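Local structure of aminoglycoside N(3)-acetyltransferase (Streptomyces griseus, 7LAP) at residues N82-Y87 against Y207-E212; A197-K202 against G230-S235; A246-S251 against R282-H287. The protein probably transfers an acetyl group to the 3-amino group of aminoglycoside antibiotics, an acyltransferase activity of the antibiotic N-acetyltransferase family linked to drug resistance. One frame throughout, in Å; residues are numbered along the deposited sequence.

How the interactions relate
Interactions 2 and 3 are neighbours, their centres about 12 Å apart. Helix 273-289 supplies half of interaction 3 and also packs against interaction 2: its Ile284 touches Phe232, while Glu285 probably accepts a hydrogen bond from Gln198 N. Interaction 1 stands apart, its nearest atoms about 10 Å from interaction 2, although strand 204-213, which carries 207-212, follows closely after the loop 197-202. Chemistry follows place. The buried helix pair of interaction 3 meets through aliphatic carbon and indole, whereas the partly buried loops of interaction 2 set carbonyl oxygens, methyls and a lysine chain against one phenylalanine. Interaction 1, also partly buried, relies on stacked tyrosines and facing prolines.

Interaction 1 (N82-Y87 against Y207-E212); sequences NDAPPY and YEQPIE
Tyr87 and Tyr207 lay their rings almost flat on one another, the planes only 7° apart and the centroids 4.3 Å apart, in an offset stack. The displacement sets Tyr87 CE1 over the centre of the Tyr207 ring, while Tyr207 CD1 lies nearer the rim of the Tyr87 ring. With chi1 at 56°, Tyr207 CG sits between its own backbone N and carbonyl carbon, which brings it to 3.7 Å from Tyr87 CE1. Tyr207 CB adds a CH-pi contact over the Tyr87 face, 4.2 Å from the centroid. A flat aromatic ring suits position 207 because it stacks on Tyr87 and also meets the ring of Phe222. At the edge of the Tyr87 ring, in its plane, Gln209 NE2 stands 3.8 Å from CE1. Tyrosine and glutamine both suit this spot through their polar ends, since Asp138 bonds to Tyr87 OH through OD2 and to Gln209 NE2 through OD1. Strand 204-213 pairs with strand 216-225 in a two-stranded antiparallel hairpin, and the loop 82-87, which follows strand 74-78 of the main sheet, is packed against it here. A second close patch lies further along, where Pro85 and Pro210 meet tip to tip, CG to CD at 3.7 Å; two rigid rings without a side-chain polar group fit well. Ala84 CB rests 3.7 Å from Gln209 NE2, a small group against the amide end. The looser side begins at Glu208, which gives up little surface to the loop and whose carboxylate forms a salt bridge with Arg101. On the N-terminal side of Ala84 the loop no longer touches the strand segment, and Asp83 forms a salt bridge with Arg120 of the second subunit.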
ATOM      1  N   ASN B  82      10.500   0.804   0.019  1.00 41.36           N
ATOM      2  CA  ASN B  82      10.173   1.230   1.381  1.00 43.05           C
ATOM      3  C   ASN B  82      10.997   0.508   2.426  1.00 42.71           C
ATOM      4  O   ASN B  82      11.323   1.082   3.465  1.00 46.85           O
ATOM      5  CB  ASN B  82       8.697   1.008   1.704  1.00 37.23           C
ATOM      6  CG  ASN B  82       8.264   1.803   2.911  1.00 43.80           C
ATOM      7  OD1 ASN B  82       8.146   3.025   2.840  1.00 45.13           O
ATOM      8  ND2 ASN B  82       8.084   1.130   4.042  1.00 47.85           N
ATOM      9  N   ASP B  83      11.314  -0.755   2.198  1.00 42.70           N
ATOM     10  CA  ASP B  83      11.932  -1.570   3.241  1.00 43.96           C
ATOM     11  C   ASP B  83      13.391  -1.891   2.935  1.00 45.36           C
ATOM     12  O   ASP B  83      13.888  -2.952   3.313  1.00 44.94           O
ATOM     13  CB  ASP B  83      11.101  -2.834   3.421  1.00 46.07           C
ATOM     14  CG  ASP B  83       9.657  -2.481   3.746  1.00 53.74           C
ATOM     15  OD1 ASP B  83       9.479  -1.811   4.760  1.00 55.32           O
ATOM     16  OD2 ASP B  83       8.735  -2.762   2.952  1.00 55.63           O
ATOM     17  N   ALA B  84      14.083  -0.976   2.253  1.00 48.30           N
ATOM     18  CA  ALA B  84      15.517  -1.125   2.025  1.00 52.24           C
ATOM     19  C   ALA B  84      16.266  -1.023   3.346  1.00 51.40           C
ATOM     20  O   ALA B  84      15.802  -0.362   4.266  1.00 53.10           O
ATOM     21  CB  ALA B  84      16.009  -0.036   1.079  1.00 53.12           C
ATOM     22  N   PRO B  85      17.423  -1.675   3.476  1.00 53.65           N
ATOM     23  CA  PRO B  85      18.269  -1.410   4.629  1.00 53.60           C
ATOM     24  C   PRO B  85      18.698   0.045   4.615  1.00 61.31           C
ATOM     25  O   PRO B  85      18.909   0.622   3.540  1.00 62.17           O
ATOM     26  CB  PRO B  85      19.469  -2.357   4.430  1.00 51.47           C
ATOM     27  CG  PRO B  85      19.552  -2.541   2.958  1.00 51.10           C
ATOM     28  CD  PRO B  85      18.093  -2.562   2.500  1.00 51.09           C
ATOM     29  N   PRO B  86      18.785   0.689   5.773  1.00 65.32           N
ATOM     30  CA  PRO B  86      19.206   2.097   5.797  1.00 69.69           C
ATOM     31  C   PRO B  86      20.620   2.258   5.247  1.00 67.95           C
ATOM     32  O   PRO B  86      21.445   1.350   5.344  1.00 63.19           O
ATOM     33  CB  PRO B  86      19.137   2.462   7.284  1.00 73.91           C
ATOM     34  CG  PRO B  86      19.316   1.136   8.008  1.00 73.25           C
ATOM     35  CD  PRO B  86      18.645   0.112   7.120  1.00 70.49           C
ATOM     36  N   TYR B  87      20.882   3.425   4.633  1.00 69.23           N
ATOM     37  CA  TYR B  87      22.211   3.704   4.089  1.00 71.63           C
ATOM     38  C   TYR B  87      23.287   3.500   5.139  1.00 75.06           C
ATOM     39  O   TYR B  87      24.353   2.945   4.852  1.00 73.67           O
ATOM     40  CB  TYR B  87      22.301   5.138   3.582  1.00 71.39           C
ATOM     41  CG  TYR B  87      21.657   5.418   2.249  1.00 73.11           C
ATOM     42  CD1 TYR B  87      20.965   4.437   1.551  1.00 70.20           C
ATOM     43  CD2 TYR B  87      21.736   6.691   1.692  1.00 78.59           C
ATOM     44  CE1 TYR B  87      20.371   4.719   0.322  1.00 73.13           C
ATOM     45  CE2 TYR B  87      21.148   6.988   0.484  1.00 79.43           C
ATOM     46  CZ  TYR B  87      20.466   6.003  -0.203  1.00 79.05           C
ATOM     47  OH  TYR B  87      19.893   6.333  -1.418  1.00 79.18           O
ATOM     48  N   TYR B 207      26.467   3.384  -0.780  1.00 66.55           N
ATOM     49  CA  TYR B 207      25.695   2.545   0.124  1.00 64.04           C
ATOM     50  C   TYR B 207      25.685   1.140  -0.455  1.00 66.49           C
ATOM     51  O   TYR B 207      26.100   0.911  -1.595  1.00 66.67           O
ATOM     52  CB  TYR B 207      24.270   3.101   0.338  1.00 61.99           C
ATOM     53  CG  TYR B 207      23.536   3.269  -0.959  1.00 63.04           C
ATOM     54  CD1 TYR B 207      23.645   4.445  -1.693  1.00 64.27           C
ATOM     55  CD2 TYR B 207      22.768   2.229  -1.483  1.00 63.19           C
ATOM     56  CE1 TYR B 207      22.991   4.587  -2.906  1.00 62.15           C
ATOM     57  CE2 TYR B 207      22.114   2.361  -2.682  1.00 61.93           C
ATOM     58  CZ  TYR B 207      22.224   3.540  -3.385  1.00 60.27           C
ATOM     59  OH  TYR B 207      21.587   3.648  -4.583  1.00 56.05           O
ATOM     60  N   GLU B 208      25.234   0.190   0.336  1.00 65.88           N
ATOM     61  CA  GLU B 208      25.092  -1.165  -0.158  1.00 67.69           C
ATOM     62  C   GLU B 208      23.645  -1.586  -0.015  1.00 65.18           C
ATOM     63  O   GLU B 208      22.939  -1.113   0.866  1.00 62.77           O
ATOM     64  CB  GLU B 208      25.992  -2.124   0.588  1.00 72.03           C
ATOM     65  CG  GLU B 208      27.397  -1.612   0.667  1.00 78.20           C
ATOM     66  CD  GLU B 208      28.213  -2.378   1.662  1.00 85.67           C
ATOM     67  OE1 GLU B 208      28.323  -3.609   1.499  1.00 86.75           O
ATOM     68  OE2 GLU B 208      28.727  -1.752   2.612  1.00 90.46           O
ATOM     69  N   GLN B 209      23.197  -2.455  -0.910  1.00 65.19           N
ATOM     70  CA  GLN B 209      21.829  -2.932  -0.826  1.00 60.71           C
ATOM     71  C   GLN B 209      21.791  -4.305  -1.464  1.00 61.92           C
ATOM     72  O   GLN B 209      22.555  -4.573  -2.400  1.00 58.02           O
ATOM     73  CB  GLN B 209      20.848  -1.968  -1.510  1.00 56.48           C
ATOM     74  CG  GLN B 209      20.249  -0.932  -0.525  1.00 59.69           C
ATOM     75  CD  GLN B 209      19.426   0.113  -1.215  1.00 63.46           C
ATOM     76  OE1 GLN B 209      19.033  -0.062  -2.363  1.00 69.40           O
ATOM     77  NE2 GLN B 209      19.139   1.202  -0.522  1.00 63.25           N
ATOM     78  N   PRO B 210      20.962  -5.207  -0.948  1.00 61.71           N
ATOM     79  CA  PRO B 210      20.896  -6.559  -1.505  1.00 60.20           C
ATOM     80  C   PRO B 210      20.010  -6.581  -2.743  1.00 64.32           C
ATOM     81  O   PRO B 210      18.875  -6.087  -2.728  1.00 55.22           O
ATOM     82  CB  PRO B 210      20.293  -7.382  -0.363  1.00 62.56           C
ATOM     83  CG  PRO B 210      19.475  -6.395   0.402  1.00 60.90           C
ATOM     84  CD  PRO B 210      20.149  -5.058   0.277  1.00 61.05           C
ATOM     85  N   ILE B 211      20.545  -7.160  -3.819  1.00 59.74           N
ATOM     86  CA  ILE B 211      19.792  -7.427  -5.031  1.00 61.40           C
ATOM     87  C   ILE B 211      19.878  -8.921  -5.357  1.00 65.99           C
ATOM     88  O   ILE B 211      20.594  -9.695  -4.721  1.00 61.92           O
ATOM     89  CB  ILE B 211      20.269  -6.567  -6.223  1.00 60.74           C
ATOM     90  CG1 ILE B 211      21.747  -6.806  -6.510  1.00 59.77           C
ATOM     91  CG2 ILE B 211      20.042  -5.089  -5.932  1.00 54.37           C
ATOM     92  CD1 ILE B 211      22.145  -6.645  -7.980  1.00 61.40           C
ATOM     93  N   GLU B 212      19.089  -9.310  -6.344  1.00 65.67           N
ATOM     94  CA  GLU B 212      18.967 -10.682  -6.797  1.00 75.24           C
ATOM     95  C   GLU B 212      19.434 -10.728  -8.250  1.00 80.34           C
ATOM     96  O   GLU B 212      18.799 -10.131  -9.129  1.00 79.56           O
ATOM     97  CB  GLU B 212      17.522 -11.147  -6.643  1.00 79.77           C
ATOM     98  CG  GLU B 212      17.186 -12.391  -7.412  1.00 89.71           C
ATOM     99  CD  GLU B 212      16.100 -13.190  -6.736  1.00 96.70           C
ATOM    100  OE1 GLU B 212      16.015 -13.136  -5.484  1.00 97.90           O
ATOM    101  OE2 GLU B 212      15.339 -13.876  -7.453  1.00 99.84           O
TER

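Interaction 2 (A197-K202 against G230-S235); sequences AQAPGK and GAFDYS
Two connecting loops, one leading from helix 189-196 into the hairpin of strands 204-213 and 216-225 and the other leaving that hairpin for helix 244-254, meet around the ring of Phe232. The loop 197-202 bends round the CE2 and CZ end of the ring. The carbonyl oxygens of Ala197, Ala199 and Pro200 lie at its edge, near its plane, the closest being Ala199 O at 3.5 Å from CE2. Such an edge carries slightly positive C-H groups and suits carbonyl oxygens, while the methyl of Ala199 packs on the same carbon, CB to CE2 at 3.7 Å. Lys202 crosses the ring obliquely, its CG 3.8 Å from Phe232 CZ. CG is anti to the backbone N (chi1 -160°) and the chain is extended beyond it, lining the phenylalanine with aliphatic carbon while NZ donates to Ala197 O at 2.8 Å and also to Glu194 O, at the end of the preceding helix. Where the backbones approach, Lys202 CA makes a C-H...O contact of 3.2 Å with Ala231 O. Gly201 takes a positive phi of 85°, at which a CB would press on the preceding carbonyl O, so glycine fits. A large apolar ring suits position 232 because it also touches Ile284 and Leu288 of helix 273-289. The arrangement is that of two loops joining a beta hairpin to its flanking helices, packed through a phenylalanine anchored between loop backbone and helix.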
ATOM      1  N   ALA B 197      24.682  18.433 -13.686  1.00 61.69           N
ATOM      2  CA  ALA B 197      25.184  19.775 -13.430  1.00 63.60           C
ATOM      3  C   ALA B 197      26.632  19.741 -12.973  1.00 68.26           C
ATOM      4  O   ALA B 197      27.028  18.891 -12.165  1.00 69.20           O
ATOM      5  CB  ALA B 197      24.325  20.485 -12.384  1.00 60.41           C
ATOM      6  N   GLN B 198      27.422  20.685 -13.490  1.00 70.60           N
ATOM      7  CA  GLN B 198      28.834  20.804 -13.155  1.00 76.74           C
ATOM      8  C   GLN B 198      29.051  22.055 -12.317  1.00 78.29           C
ATOM      9  O   GLN B 198      28.860  23.175 -12.800  1.00 80.42           O
ATOM     10  CB  GLN B 198      29.705  20.832 -14.415  1.00 83.34           C
ATOM     11  CG  GLN B 198      29.822  19.471 -15.109  1.00 87.84           C
ATOM     12  CD  GLN B 198      29.999  18.318 -14.116  1.00 93.53           C
ATOM     13  OE1 GLN B 198      29.260  17.322 -14.157  1.00 95.16           O
ATOM     14  NE2 GLN B 198      30.971  18.456 -13.212  1.00 95.39           N
ATOM     15  N   ALA B 199      29.463  21.860 -11.069  1.00 79.97           N
ATOM     16  CA  ALA B 199      29.693  22.955 -10.139  1.00 84.30           C
ATOM     17  C   ALA B 199      30.474  22.401  -8.963  1.00 89.40           C
ATOM     18  O   ALA B 199      30.353  21.210  -8.655  1.00 86.68           O
ATOM     19  CB  ALA B 199      28.367  23.575  -9.669  1.00 82.18           C
ATOM     20  N   PRO B 200      31.277  23.221  -8.290  1.00100.89           N
ATOM     21  CA  PRO B 200      32.084  22.705  -7.180  1.00103.43           C
ATOM     22  C   PRO B 200      31.216  22.311  -5.994  1.00 99.93           C
ATOM     23  O   PRO B 200      30.133  22.860  -5.773  1.00 96.42           O
ATOM     24  CB  PRO B 200      32.996  23.887  -6.830  1.00109.17           C
ATOM     25  CG  PRO B 200      32.192  25.087  -7.211  1.00110.15           C
ATOM     26  CD  PRO B 200      31.434  24.681  -8.452  1.00106.27           C
ATOM     27  N   GLY B 201      31.709  21.342  -5.230  1.00 97.04           N
ATOM     28  CA  GLY B 201      31.023  20.902  -4.034  1.00 93.27           C
ATOM     29  C   GLY B 201      29.955  19.855  -4.244  1.00 85.25           C
ATOM     30  O   GLY B 201      29.031  19.767  -3.429  1.00 84.15           O
ATOM     31  N   LYS B 202      30.054  19.051  -5.297  1.00 80.23           N
ATOM     32  CA  LYS B 202      29.025  18.060  -5.584  1.00 75.11           C
ATOM     33  C   LYS B 202      29.087  16.916  -4.574  1.00 78.33           C
ATOM     34  O   LYS B 202      30.166  16.396  -4.274  1.00 80.52           O
ATOM     35  CB  LYS B 202      29.186  17.531  -7.005  1.00 67.87           C
ATOM     36  CG  LYS B 202      27.924  16.880  -7.573  1.00 64.22           C
ATOM     37  CD  LYS B 202      28.093  16.688  -9.056  1.00 64.37           C
ATOM     38  CE  LYS B 202      26.861  16.147  -9.671  1.00 61.26           C
ATOM     39  NZ  LYS B 202      26.880  16.333 -11.139  1.00 62.48           N
ATOM     40  N   GLY B 230      20.469  16.780  -1.118  1.00 75.76           N
ATOM     41  CA  GLY B 230      20.869  17.671  -2.186  1.00 71.04           C
ATOM     42  C   GLY B 230      22.258  17.370  -2.694  1.00 67.92           C
ATOM     43  O   GLY B 230      23.176  17.096  -1.911  1.00 69.84           O
ATOM     44  N   ALA B 231      22.424  17.409  -4.013  1.00 67.07           N
ATOM     45  CA  ALA B 231      23.726  17.117  -4.597  1.00 72.38           C
ATOM     46  C   ALA B 231      24.727  18.252  -4.402  1.00 74.86           C
ATOM     47  O   ALA B 231      25.918  18.077  -4.687  1.00 79.29           O
ATOM     48  CB  ALA B 231      23.549  16.797  -6.080  1.00 72.50           C
ATOM     49  N   PHE B 232      24.287  19.407  -3.920  1.00 74.98           N
ATOM     50  CA  PHE B 232      25.192  20.508  -3.630  1.00 75.84           C
ATOM     51  C   PHE B 232      24.790  21.121  -2.305  1.00 78.97           C
ATOM     52  O   PHE B 232      23.755  20.778  -1.725  1.00 79.40           O
ATOM     53  CB  PHE B 232      25.163  21.576  -4.728  1.00 71.09           C
ATOM     54  CG  PHE B 232      25.475  21.045  -6.091  1.00 70.56           C
ATOM     55  CD1 PHE B 232      24.479  20.487  -6.873  1.00 68.69           C
ATOM     56  CD2 PHE B 232      26.764  21.093  -6.587  1.00 72.76           C
ATOM     57  CE1 PHE B 232      24.766  19.975  -8.125  1.00 69.90           C
ATOM     58  CE2 PHE B 232      27.053  20.587  -7.840  1.00 72.72           C
ATOM     59  CZ  PHE B 232      26.057  20.029  -8.605  1.00 70.08           C
ATOM     60  N   ASP B 233      25.606  22.040  -1.817  1.00 82.12           N
ATOM     61  CA  ASP B 233      25.133  22.931  -0.774  1.00 87.87           C
ATOM     62  C   ASP B 233      24.466  24.103  -1.476  1.00 88.26           C
ATOM     63  O   ASP B 233      25.134  24.907  -2.137  1.00 91.95           O
ATOM     64  CB  ASP B 233      26.245  23.398   0.159  1.00 92.12           C
ATOM     65  CG  ASP B 233      25.696  24.176   1.332  1.00 97.19           C
ATOM     66  OD1 ASP B 233      24.494  24.518   1.304  1.00 97.36           O
ATOM     67  OD2 ASP B 233      26.443  24.422   2.299  1.00102.72           O
ATOM     68  N   TYR B 234      23.153  24.179  -1.346  1.00 83.29           N
ATOM     69  CA  TYR B 234      22.367  25.275  -1.880  1.00 80.47           C
ATOM     70  C   TYR B 234      22.222  26.436  -0.900  1.00 82.59           C
ATOM     71  O   TYR B 234      21.332  27.272  -1.083  1.00 81.61           O
ATOM     72  CB  TYR B 234      20.997  24.754  -2.270  1.00 74.74           C
ATOM     73  CG  TYR B 234      21.005  23.662  -3.309  1.00 70.23           C
ATOM     74  CD1 TYR B 234      21.160  23.965  -4.652  1.00 68.87           C
ATOM     75  CD2 TYR B 234      20.822  22.332  -2.953  1.00 67.39           C
ATOM     76  CE1 TYR B 234      21.138  22.978  -5.609  1.00 68.62           C
ATOM     77  CE2 TYR B 234      20.787  21.341  -3.898  1.00 67.03           C
ATOM     78  CZ  TYR B 234      20.949  21.665  -5.229  1.00 68.89           C
ATOM     79  OH  TYR B 234      20.923  20.676  -6.190  1.00 69.21           O
ATOM     80  N   SER B 235      23.075  26.492   0.131  1.00 87.25           N
ATOM     81  CA  SER B 235      23.020  27.533   1.159  1.00 90.84           C
ATOM     82  C   SER B 235      22.993  28.942   0.586  1.00 92.93           C
ATOM     83  O   SER B 235      22.260  29.809   1.067  1.00 94.11           O
ATOM     84  CB  SER B 235      24.228  27.401   2.079  1.00 94.20           C
ATOM     85  OG  SER B 235      25.381  27.913   1.420  1.00 98.74           O
TER

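Interaction 3 (A246-S251 against R282-H287); sequences AVIVGS and RWIEEH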
ATOM      1  N   ALA B 246      11.968  23.266  -4.861  1.00 55.13           N
ATOM      2  CA  ALA B 246      10.825  24.170  -4.899  1.00 51.75           C
ATOM      3  C   ALA B 246      11.225  25.517  -5.480  1.00 59.16           C
ATOM      4  O   ALA B 246      10.465  26.124  -6.243  1.00 58.80           O
ATOM      5  CB  ALA B 246      10.234  24.336  -3.499  1.00 52.65           C
ATOM      6  N   VAL B 247      12.421  25.997  -5.133  1.00 56.91           N
ATOM      7  CA  VAL B 247      12.899  27.267  -5.679  1.00 59.49           C
ATOM      8  C   VAL B 247      13.172  27.142  -7.177  1.00 56.91           C
ATOM      9  O   VAL B 247      12.776  28.008  -7.963  1.00 60.28           O
ATOM     10  CB  VAL B 247      14.141  27.742  -4.902  1.00 60.30           C
ATOM     11  CG1 VAL B 247      14.705  29.030  -5.515  1.00 62.36           C
ATOM     12  CG2 VAL B 247      13.803  27.921  -3.446  1.00 60.34           C
ATOM     13  N   ILE B 248      13.817  26.052  -7.598  1.00 55.14           N
ATOM     14  CA  ILE B 248      14.109  25.851  -9.020  1.00 55.29           C
ATOM     15  C   ILE B 248      12.814  25.802  -9.838  1.00 54.03           C
ATOM     16  O   ILE B 248      12.688  26.463 -10.878  1.00 53.16           O
ATOM     17  CB  ILE B 248      14.954  24.575  -9.214  1.00 57.73           C
ATOM     18  CG1 ILE B 248      16.264  24.650  -8.427  1.00 59.17           C
ATOM     19  CG2 ILE B 248      15.261  24.334 -10.691  1.00 54.82           C
ATOM     20  CD1 ILE B 248      17.162  23.442  -8.649  1.00 55.24           C
ATOM     21  N   VAL B 249      11.834  25.011  -9.386  1.00 49.71           N
ATOM     22  CA  VAL B 249      10.583  24.882 -10.133  1.00 53.91           C
ATOM     23  C   VAL B 249       9.822  26.200 -10.146  1.00 53.30           C
ATOM     24  O   VAL B 249       9.186  26.557 -11.154  1.00 51.39           O
ATOM     25  CB  VAL B 249       9.722  23.736  -9.563  1.00 50.91           C
ATOM     26  CG1 VAL B 249       8.341  23.720 -10.221  1.00 48.18           C
ATOM     27  CG2 VAL B 249      10.416  22.398  -9.779  1.00 47.81           C
ATOM     28  N   GLY B 250       9.870  26.942  -9.037  1.00 54.03           N
ATOM     29  CA  GLY B 250       9.245  28.253  -9.025  1.00 52.44           C
ATOM     30  C   GLY B 250       9.856  29.199 -10.045  1.00 57.84           C
ATOM     31  O   GLY B 250       9.141  29.923 -10.748  1.00 57.88           O
ATOM     32  N   SER B 251      11.191  29.201 -10.148  1.00 61.34           N
ATOM     33  CA  SER B 251      11.853  30.013 -11.168  1.00 63.87           C
ATOM     34  C   SER B 251      11.548  29.490 -12.560  1.00 62.92           C
ATOM     35  O   SER B 251      11.378  30.267 -13.507  1.00 64.70           O
ATOM     36  CB  SER B 251      13.368  30.022 -10.962  1.00 69.51           C
ATOM     37  OG  SER B 251      13.696  30.303  -9.623  1.00 77.31           O
ATOM     38  N   ARG B 282      21.060  24.650 -15.810  1.00 64.95           N
ATOM     39  CA  ARG B 282      21.552  26.015 -15.938  1.00 70.07           C
ATOM     40  C   ARG B 282      21.348  26.792 -14.643  1.00 70.24           C
ATOM     41  O   ARG B 282      22.195  27.602 -14.248  1.00 71.10           O
ATOM     42  CB  ARG B 282      20.869  26.719 -17.109  1.00 71.78           C
ATOM     43  CG  ARG B 282      21.243  28.194 -17.233  1.00 80.81           C
ATOM     44  CD  ARG B 282      20.951  28.705 -18.628  1.00 90.62           C
ATOM     45  NE  ARG B 282      19.598  28.310 -18.998  1.00 97.85           N
ATOM     46  CZ  ARG B 282      18.500  28.963 -18.626  1.00101.98           C
ATOM     47  NH1 ARG B 282      18.595  30.079 -17.902  1.00105.98           N
ATOM     48  NH2 ARG B 282      17.304  28.509 -18.991  1.00 98.99           N
ATOM     49  N   TRP B 283      20.242  26.539 -13.950  1.00 69.25           N
ATOM     50  CA  TRP B 283      20.040  27.166 -12.649  1.00 68.32           C
ATOM     51  C   TRP B 283      21.152  26.776 -11.683  1.00 67.13           C
ATOM     52  O   TRP B 283      21.752  27.631 -11.024  1.00 67.64           O
ATOM     53  CB  TRP B 283      18.672  26.772 -12.095  1.00 65.95           C
ATOM     54  CG  TRP B 283      18.276  27.558 -10.879  1.00 68.02           C
ATOM     55  CD1 TRP B 283      17.497  28.680 -10.839  1.00 67.78           C
ATOM     56  CD2 TRP B 283      18.651  27.277  -9.526  1.00 67.61           C
ATOM     57  NE1 TRP B 283      17.370  29.117  -9.541  1.00 69.66           N
ATOM     58  CE2 TRP B 283      18.064  28.268  -8.717  1.00 69.02           C
ATOM     59  CE3 TRP B 283      19.422  26.277  -8.921  1.00 66.01           C
ATOM     60  CZ2 TRP B 283      18.231  28.296  -7.333  1.00 70.64           C
ATOM     61  CZ3 TRP B 283      19.583  26.300  -7.551  1.00 66.49           C
ATOM     62  CH2 TRP B 283      18.988  27.303  -6.770  1.00 68.49           C
ATOM     63  N   ILE B 284      21.456  25.481 -11.604  1.00 65.30           N
ATOM     64  CA  ILE B 284      22.440  25.007 -10.640  1.00 64.01           C
ATOM     65  C   ILE B 284      23.825  25.519 -10.992  1.00 69.22           C
ATOM     66  O   ILE B 284      24.594  25.928 -10.114  1.00 75.17           O
ATOM     67  CB  ILE B 284      22.410  23.471 -10.567  1.00 59.84           C
ATOM     68  CG1 ILE B 284      21.075  23.003  -9.987  1.00 56.57           C
ATOM     69  CG2 ILE B 284      23.595  22.962  -9.761  1.00 59.81           C
ATOM     70  CD1 ILE B 284      20.897  21.497 -10.038  1.00 56.33           C
ATOM     71  N   GLU B 285      24.168  25.510 -12.279  1.00 68.58           N
ATOM     72  CA  GLU B 285      25.507  25.921 -12.671  1.00 71.25           C
ATOM     73  C   GLU B 285      25.696  27.422 -12.524  1.00 77.94           C
ATOM     74  O   GLU B 285      26.792  27.882 -12.173  1.00 79.25           O
ATOM     75  CB  GLU B 285      25.779  25.463 -14.097  1.00 71.22           C
ATOM     76  CG  GLU B 285      25.903  23.944 -14.164  1.00 72.38           C
ATOM     77  CD  GLU B 285      26.155  23.429 -15.559  1.00 75.50           C
ATOM     78  OE1 GLU B 285      25.902  24.190 -16.518  1.00 78.57           O
ATOM     79  OE2 GLU B 285      26.607  22.263 -15.697  1.00 74.10           O
ATOM     80  N   GLU B 286      24.644  28.204 -12.762  1.00 79.66           N
ATOM     81  CA  GLU B 286      24.812  29.645 -12.627  1.00 83.56           C
ATOM     82  C   GLU B 286      24.831  30.068 -11.167  1.00 83.90           C
ATOM     83  O   GLU B 286      25.666  30.885 -10.772  1.00 88.15           O
ATOM     84  CB  GLU B 286      23.725  30.383 -13.408  1.00 85.95           C
ATOM     85  CG  GLU B 286      23.908  30.213 -14.907  1.00 92.40           C
ATOM     86  CD  GLU B 286      22.814  30.862 -15.736  1.00 97.35           C
ATOM     87  OE1 GLU B 286      21.723  31.152 -15.191  1.00 97.55           O
ATOM     88  OE2 GLU B 286      23.049  31.068 -16.948  1.00100.66           O
ATOM     89  N   HIS B 287      23.962  29.497 -10.335  1.00 80.62           N
ATOM     90  CA  HIS B 287      23.976  29.888  -8.930  1.00 83.23           C
ATOM     91  C   HIS B 287      25.201  29.350  -8.192  1.00 87.23           C
ATOM     92  O   HIS B 287      25.691  30.000  -7.262  1.00 90.19           O
ATOM     93  CB  HIS B 287      22.686  29.434  -8.250  1.00 80.38           C
ATOM     94  CG  HIS B 287      21.506  30.298  -8.575  1.00 82.85           C
ATOM     95  ND1 HIS B 287      20.884  30.278  -9.806  1.00 82.87           N
ATOM     96  CD2 HIS B 287      20.851  31.228  -7.839  1.00 82.67           C
ATOM     97  CE1 HIS B 287      19.889  31.150  -9.809  1.00 81.60           C
ATOM     98  NE2 HIS B 287      19.846  31.736  -8.627  1.00 81.39           N
TER
HETATM   99  O   HOH W   1      16.293  31.903  -9.129  1.00 82.82           O
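Helices 244-254 and 273-289 cross steeply, their segment axes 11.2 Å apart at closest approach and their directions 111° from each other, and the indole of Trp283, on helix 273-289, points to helix 244-254 and carries most of the contact. Ile248 lies over the six-membered ring on one face: CG1 stands 3.7 Å from the centroid of that ring, 15° off the normal, a CH-pi contact. CG1 lies anti to the carbonyl carbon of Ile248 (chi1 -58°), which turns this longer branch to the indole, and CD1 continues along it to 3.6 Å from Trp283 CE3. A branched aliphatic chain suits a broad aromatic face because several C-H groups can rest on it at once. Val247 CG1 meets the indole at CZ2, and the two side chains cross at about a right angle. On the opposite face lies the imidazole of His287, one helical turn on, its ND1 donating to Trp283 O at 3.0 Å. That carbonyl also accepts from His287 N, the two donors arriving from opposite faces of its plane. The polar corner of the indole is bridged by water: Trp283 NE1 donates to a water 3.0 Å away, near the ring plane, and the water donates to Ser251 OG. Ser251 in turn gives its own hydroxyl proton to Val247 O, the carbonyl four residues back in its helix, so the hydroxyl is engaged as donor and acceptor. Leu190 of helix 189-196 touches Ile248 as well. Such layering, one aromatic side chain between an aliphatic chain of the other helix and a residue one turn on in its own, marks this steeply crossed helix pair.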